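PDB 3NWP: 6-phosphogluconolactonase from Shewanella baltica, which probably hydrolyses 6-phosphogluconolactone to 6-phosphogluconate, the second step of the oxidative pentose phosphate pathway. Local coordinates for residues S145-T159 against T166-K180. Residues are numbered along the deposited sequence; the frame is centred on the assembly and turned at random.
Sequences SWFPCSAELENALTT and TNPTTAPHGRITLSK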
# COMPACT_ATOMS: atom_id res chain seq x y z
N SER A 145 -5.79 3.70 -4.38
CA SER A 145 -6.75 4.01 -5.44
C SER A 145 -7.01 5.51 -5.50
O SER A 145 -8.16 5.97 -5.68
CB SER A 145 -8.05 3.15 -5.38
OG SER A 145 -7.81 1.84 -5.92
N TRP A 146 -5.93 6.28 -5.37
CA TRP A 146 -5.92 7.73 -5.55
C TRP A 146 -5.65 7.99 -7.01
O TRP A 146 -4.51 8.01 -7.45
CB TRP A 146 -4.84 8.44 -4.71
CG TRP A 146 -4.78 8.14 -3.24
CD1 TRP A 146 -5.70 7.47 -2.44
CD2 TRP A 146 -3.66 8.43 -2.40
NE1 TRP A 146 -5.21 7.36 -1.15
CE2 TRP A 146 -3.94 7.91 -1.12
CE3 TRP A 146 -2.43 9.05 -2.62
CZ2 TRP A 146 -3.05 8.03 -0.06
CZ3 TRP A 146 -1.54 9.16 -1.54
CH2 TRP A 146 -1.85 8.62 -0.31
N PHE A 147 -6.71 8.10 -7.80
CA PHE A 147 -6.58 8.17 -9.22
C PHE A 147 -6.80 9.60 -9.71
O PHE A 147 -7.80 10.23 -9.31
CB PHE A 147 -7.61 7.28 -9.90
CG PHE A 147 -7.23 5.84 -9.97
CD1 PHE A 147 -6.48 5.36 -11.03
CD2 PHE A 147 -7.66 4.94 -9.00
CE1 PHE A 147 -6.16 4.03 -11.11
CE2 PHE A 147 -7.29 3.63 -9.06
CZ PHE A 147 -6.55 3.16 -10.12
N PRO A 148 -5.96 10.07 -10.60
CA PRO A 148 -6.15 11.42 -11.13
C PRO A 148 -7.40 11.55 -12.04
O PRO A 148 -7.90 12.64 -12.23
CB PRO A 148 -4.86 11.69 -11.88
CG PRO A 148 -4.28 10.38 -12.22
CD PRO A 148 -4.76 9.41 -11.16
N CYS A 149 -7.91 10.43 -12.51
CA CYS A 149 -9.10 10.42 -13.34
C CYS A 149 -10.39 10.29 -12.53
O CYS A 149 -11.45 10.08 -13.13
CB CYS A 149 -8.97 9.24 -14.31
SG CYS A 149 -8.90 7.64 -13.47
N SER A 150 -10.34 10.37 -11.19
CA SER A 150 -11.52 10.15 -10.36
C SER A 150 -12.02 11.46 -9.72
O SER A 150 -11.24 12.33 -9.29
CB SER A 150 -11.28 9.10 -9.27
OG SER A 150 -10.37 9.58 -8.29
N ALA A 151 -13.36 11.56 -9.61
CA ALA A 151 -13.97 12.69 -8.93
C ALA A 151 -13.67 12.79 -7.46
O ALA A 151 -13.77 13.89 -6.87
CB ALA A 151 -15.50 12.68 -9.19
N GLU A 152 -13.30 11.67 -6.84
CA GLU A 152 -13.14 11.54 -5.41
C GLU A 152 -11.70 11.77 -4.97
O GLU A 152 -11.42 11.62 -3.78
CB GLU A 152 -13.54 10.14 -4.96
CG GLU A 152 -14.99 9.77 -5.23
CD GLU A 152 -15.28 9.21 -6.61
OE1 GLU A 152 -14.37 8.96 -7.44
OE2 GLU A 152 -16.49 9.02 -6.91
N LEU A 153 -10.82 12.15 -5.90
CA LEU A 153 -9.40 12.31 -5.51
C LEU A 153 -9.22 13.33 -4.38
O LEU A 153 -8.53 13.02 -3.39
CB LEU A 153 -8.55 12.70 -6.71
CG LEU A 153 -7.08 12.89 -6.39
CD1 LEU A 153 -6.38 11.60 -5.85
CD2 LEU A 153 -6.35 13.39 -7.67
N GLU A 154 -9.78 14.54 -4.50
CA GLU A 154 -9.61 15.51 -3.41
C GLU A 154 -10.09 14.98 -2.07
O GLU A 154 -9.44 15.22 -1.03
CB GLU A 154 -10.30 16.84 -3.79
CG GLU A 154 -9.91 18.00 -2.88
CD GLU A 154 -8.42 18.45 -2.97
OE1 GLU A 154 -7.58 17.78 -3.61
OE2 GLU A 154 -8.07 19.50 -2.39
N ASN A 155 -11.24 14.28 -2.05
CA ASN A 155 -11.70 13.64 -0.86
C ASN A 155 -10.63 12.66 -0.31
O ASN A 155 -10.33 12.68 0.88
CB ASN A 155 -13.05 12.96 -1.03
CG ASN A 155 -13.66 12.58 0.30
OD1 ASN A 155 -13.56 13.36 1.26
ND2 ASN A 155 -14.27 11.42 0.37
N ALA A 156 -10.14 11.79 -1.15
CA ALA A 156 -9.11 10.85 -0.68
C ALA A 156 -7.92 11.59 -0.08
O ALA A 156 -7.34 11.12 0.89
CB ALA A 156 -8.69 9.93 -1.80
N LEU A 157 -7.54 12.70 -0.70
CA LEU A 157 -6.34 13.47 -0.28
C LEU A 157 -6.54 14.31 0.97
O LEU A 157 -5.57 14.75 1.57
CB LEU A 157 -5.84 14.34 -1.44
CG LEU A 157 -5.39 13.58 -2.68
CD1 LEU A 157 -5.02 14.59 -3.74
CD2 LEU A 157 -4.22 12.58 -2.34
N THR A 158 -7.81 14.59 1.32
CA THR A 158 -8.09 15.53 2.41
C THR A 158 -9.01 15.06 3.56
O THR A 158 -9.02 15.71 4.64
CB THR A 158 -8.61 16.87 1.83
OG1 THR A 158 -9.85 16.63 1.16
CG2 THR A 158 -7.59 17.50 0.87
N THR A 159 -9.67 13.94 3.39
CA THR A 159 -10.52 13.37 4.42
C THR A 159 -9.73 12.96 5.64
O THR A 159 -8.53 12.62 5.55
CB THR A 159 -11.33 12.21 3.91
OG1 THR A 159 -12.33 11.87 4.88
CG2 THR A 159 -10.46 10.94 3.65
N THR A 166 -13.58 5.47 -4.26
CA THR A 166 -13.19 6.21 -5.45
C THR A 166 -13.60 5.45 -6.72
O THR A 166 -13.74 4.22 -6.70
CB THR A 166 -11.65 6.54 -5.54
OG1 THR A 166 -10.93 5.34 -5.84
CG2 THR A 166 -11.14 7.19 -4.24
N ASN A 167 -13.79 6.19 -7.80
CA ASN A 167 -14.29 5.61 -9.06
C ASN A 167 -13.44 6.10 -10.22
O ASN A 167 -13.75 7.09 -10.91
CB ASN A 167 -15.75 6.06 -9.22
CG ASN A 167 -16.65 5.38 -8.21
OD1 ASN A 167 -16.91 4.19 -8.32
ND2 ASN A 167 -17.04 6.12 -7.16
N PRO A 168 -12.31 5.45 -10.46
CA PRO A 168 -11.53 5.83 -11.61
C PRO A 168 -12.31 5.70 -12.91
O PRO A 168 -13.15 4.78 -13.06
CB PRO A 168 -10.37 4.84 -11.59
CG PRO A 168 -10.79 3.72 -10.76
CD PRO A 168 -11.75 4.28 -9.77
N THR A 169 -12.05 6.63 -13.80
CA THR A 169 -12.59 6.55 -15.14
C THR A 169 -11.67 5.96 -16.18
O THR A 169 -12.11 5.72 -17.32
CB THR A 169 -13.06 7.93 -15.62
OG1 THR A 169 -11.94 8.81 -15.69
CG2 THR A 169 -14.13 8.50 -14.64
N THR A 170 -10.42 5.71 -15.80
CA THR A 170 -9.39 5.15 -16.71
C THR A 170 -8.91 3.76 -16.28
O THR A 170 -7.97 3.23 -16.87
CB THR A 170 -8.19 6.05 -16.88
OG1 THR A 170 -7.48 6.16 -15.66
CG2 THR A 170 -8.63 7.45 -17.40
N ALA A 171 -9.55 3.20 -15.25
CA ALA A 171 -9.26 1.86 -14.73
C ALA A 171 -10.57 1.24 -14.27
O ALA A 171 -11.50 1.95 -13.88
CB ALA A 171 -8.27 1.94 -13.55
N PRO A 172 -10.66 -0.10 -14.33
CA PRO A 172 -11.89 -0.78 -13.96
C PRO A 172 -12.17 -0.85 -12.46
O PRO A 172 -11.25 -0.79 -11.66
CB PRO A 172 -11.68 -2.21 -14.49
CG PRO A 172 -10.23 -2.41 -14.44
CD PRO A 172 -9.67 -1.05 -14.86
N HIS A 173 -13.44 -1.02 -12.16
CA HIS A 173 -13.99 -1.39 -10.83
C HIS A 173 -14.10 -0.18 -9.90
O HIS A 173 -13.20 0.68 -9.83
CB HIS A 173 -13.21 -2.53 -10.12
CG HIS A 173 -12.89 -3.69 -11.00
ND1 HIS A 173 -13.87 -4.49 -11.56
CD2 HIS A 173 -11.71 -4.16 -11.47
CE1 HIS A 173 -13.30 -5.42 -12.31
NE2 HIS A 173 -12.00 -5.24 -12.28
N GLY A 174 -15.21 -0.13 -9.21
CA GLY A 174 -15.31 0.75 -8.05
C GLY A 174 -14.18 0.37 -7.09
O GLY A 174 -13.84 -0.79 -6.99
N ARG A 175 -13.72 1.35 -6.30
CA ARG A 175 -12.60 1.15 -5.40
C ARG A 175 -12.93 1.66 -4.01
O ARG A 175 -13.68 2.63 -3.82
CB ARG A 175 -11.34 1.90 -5.87
CG ARG A 175 -10.97 1.71 -7.35
CD ARG A 175 -10.69 0.29 -7.63
NE ARG A 175 -10.24 0.04 -9.00
CZ ARG A 175 -8.95 -0.05 -9.38
NH1 ARG A 175 -7.97 0.15 -8.48
NH2 ARG A 175 -8.65 -0.34 -10.64
N ILE A 176 -12.32 1.00 -3.04
CA ILE A 176 -12.16 1.58 -1.72
C ILE A 176 -10.66 1.82 -1.58
O ILE A 176 -9.84 1.06 -2.10
CB ILE A 176 -12.73 0.64 -0.67
CG1 ILE A 176 -12.67 1.23 0.71
CG2 ILE A 176 -12.06 -0.72 -0.70
CD1 ILE A 176 -13.84 0.73 1.56
N THR A 177 -10.32 2.90 -0.92
CA THR A 177 -8.92 3.22 -0.68
C THR A 177 -8.72 3.71 0.72
O THR A 177 -9.51 4.50 1.25
CB THR A 177 -8.45 4.27 -1.71
OG1 THR A 177 -6.99 4.39 -1.66
CG2 THR A 177 -9.05 5.66 -1.49
N LEU A 178 -7.56 3.41 1.28
CA LEU A 178 -7.13 4.16 2.45
C LEU A 178 -6.90 5.60 2.01
O LEU A 178 -6.48 5.89 0.91
CB LEU A 178 -5.88 3.54 3.12
CG LEU A 178 -5.99 2.13 3.67
CD1 LEU A 178 -4.74 1.78 4.57
CD2 LEU A 178 -7.29 1.84 4.39
N SER A 179 -7.14 6.53 2.92
CA SER A 179 -6.96 7.94 2.69
C SER A 179 -5.50 8.36 2.81
O SER A 179 -4.70 7.65 3.37
CB SER A 179 -7.75 8.76 3.70
OG SER A 179 -7.35 8.46 5.03
N LYS A 180 -5.18 9.52 2.25
CA LYS A 180 -3.86 10.09 2.48
C LYS A 180 -3.57 10.25 3.96
O LYS A 180 -2.46 9.89 4.45
CB LYS A 180 -3.70 11.41 1.74
CG LYS A 180 -2.30 12.01 1.80
CD LYS A 180 -2.34 13.52 1.52
CE LYS A 180 -2.75 14.32 2.73
NZ LYS A 180 -2.92 15.77 2.36
O HOH W 1 -15.01 9.56 -10.89
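W146 turns the NE1 edge of its indole to the end of strand 175-178, and NE1 gives a nearly straight hydrogen bond (168°) to L178 O at 2.8 Å, almost in the ring plane; L157 CD2 covers one face. T177 OG1 bonds to the same carbonyl and accepts from S145 N: anti to its own N (chi1 -168°), it lies beside its own carbonyl carbon, near both partners. Threonine suits the spot, because its methyl packs at the indole edge while its oxygen satisfies buried backbone groups. S145 O, in turn, takes the hydroxyl T166 OG1 at 2.8 Å, in the carbonyl plane. Serine offers a short hydroxyl, which accepts from R175 NH1 and also bonds D72. This buried cluster is the tight side, with T159 CG2 pressed to 3.5 Å from S179 CB beyond it.

The R175 guanidinium stands almost perpendicular to the F147 ring, NH1 at the ring's edge, while NE and NH2 both grip P172 O side-on. With an alanine in place of R175, P172 O would probably lose both donors and the 169-174 loop be less firmly tied to S145 and F147. P168, an apolar ring, sets CB over one face of F147, a CH-pi contact 3.8 Å from the centroid.

Toward solvent, partly exposed E152 and N167 meet through polar links. Glutamate has an oxygen for each donor: OE1 meets N167 N and OE2 meets N167 ND2 (3.0 Å), both from above the carboxylate plane; E113 also holds this amide. A water joins A151 N to N167 O, and exposed T169 OG1 reaches C149 O. At the helix end, K180 N bonds to A156 O.

Thus the loop and short helix 153-158 are fastened onto the antiparallel hairpin 163-166/175-178, which joins the otherwise largely parallel, Rossmann-like alpha/beta sheet of the glucosamine-6-phosphate isomerase/6-phosphogluconolactonase family.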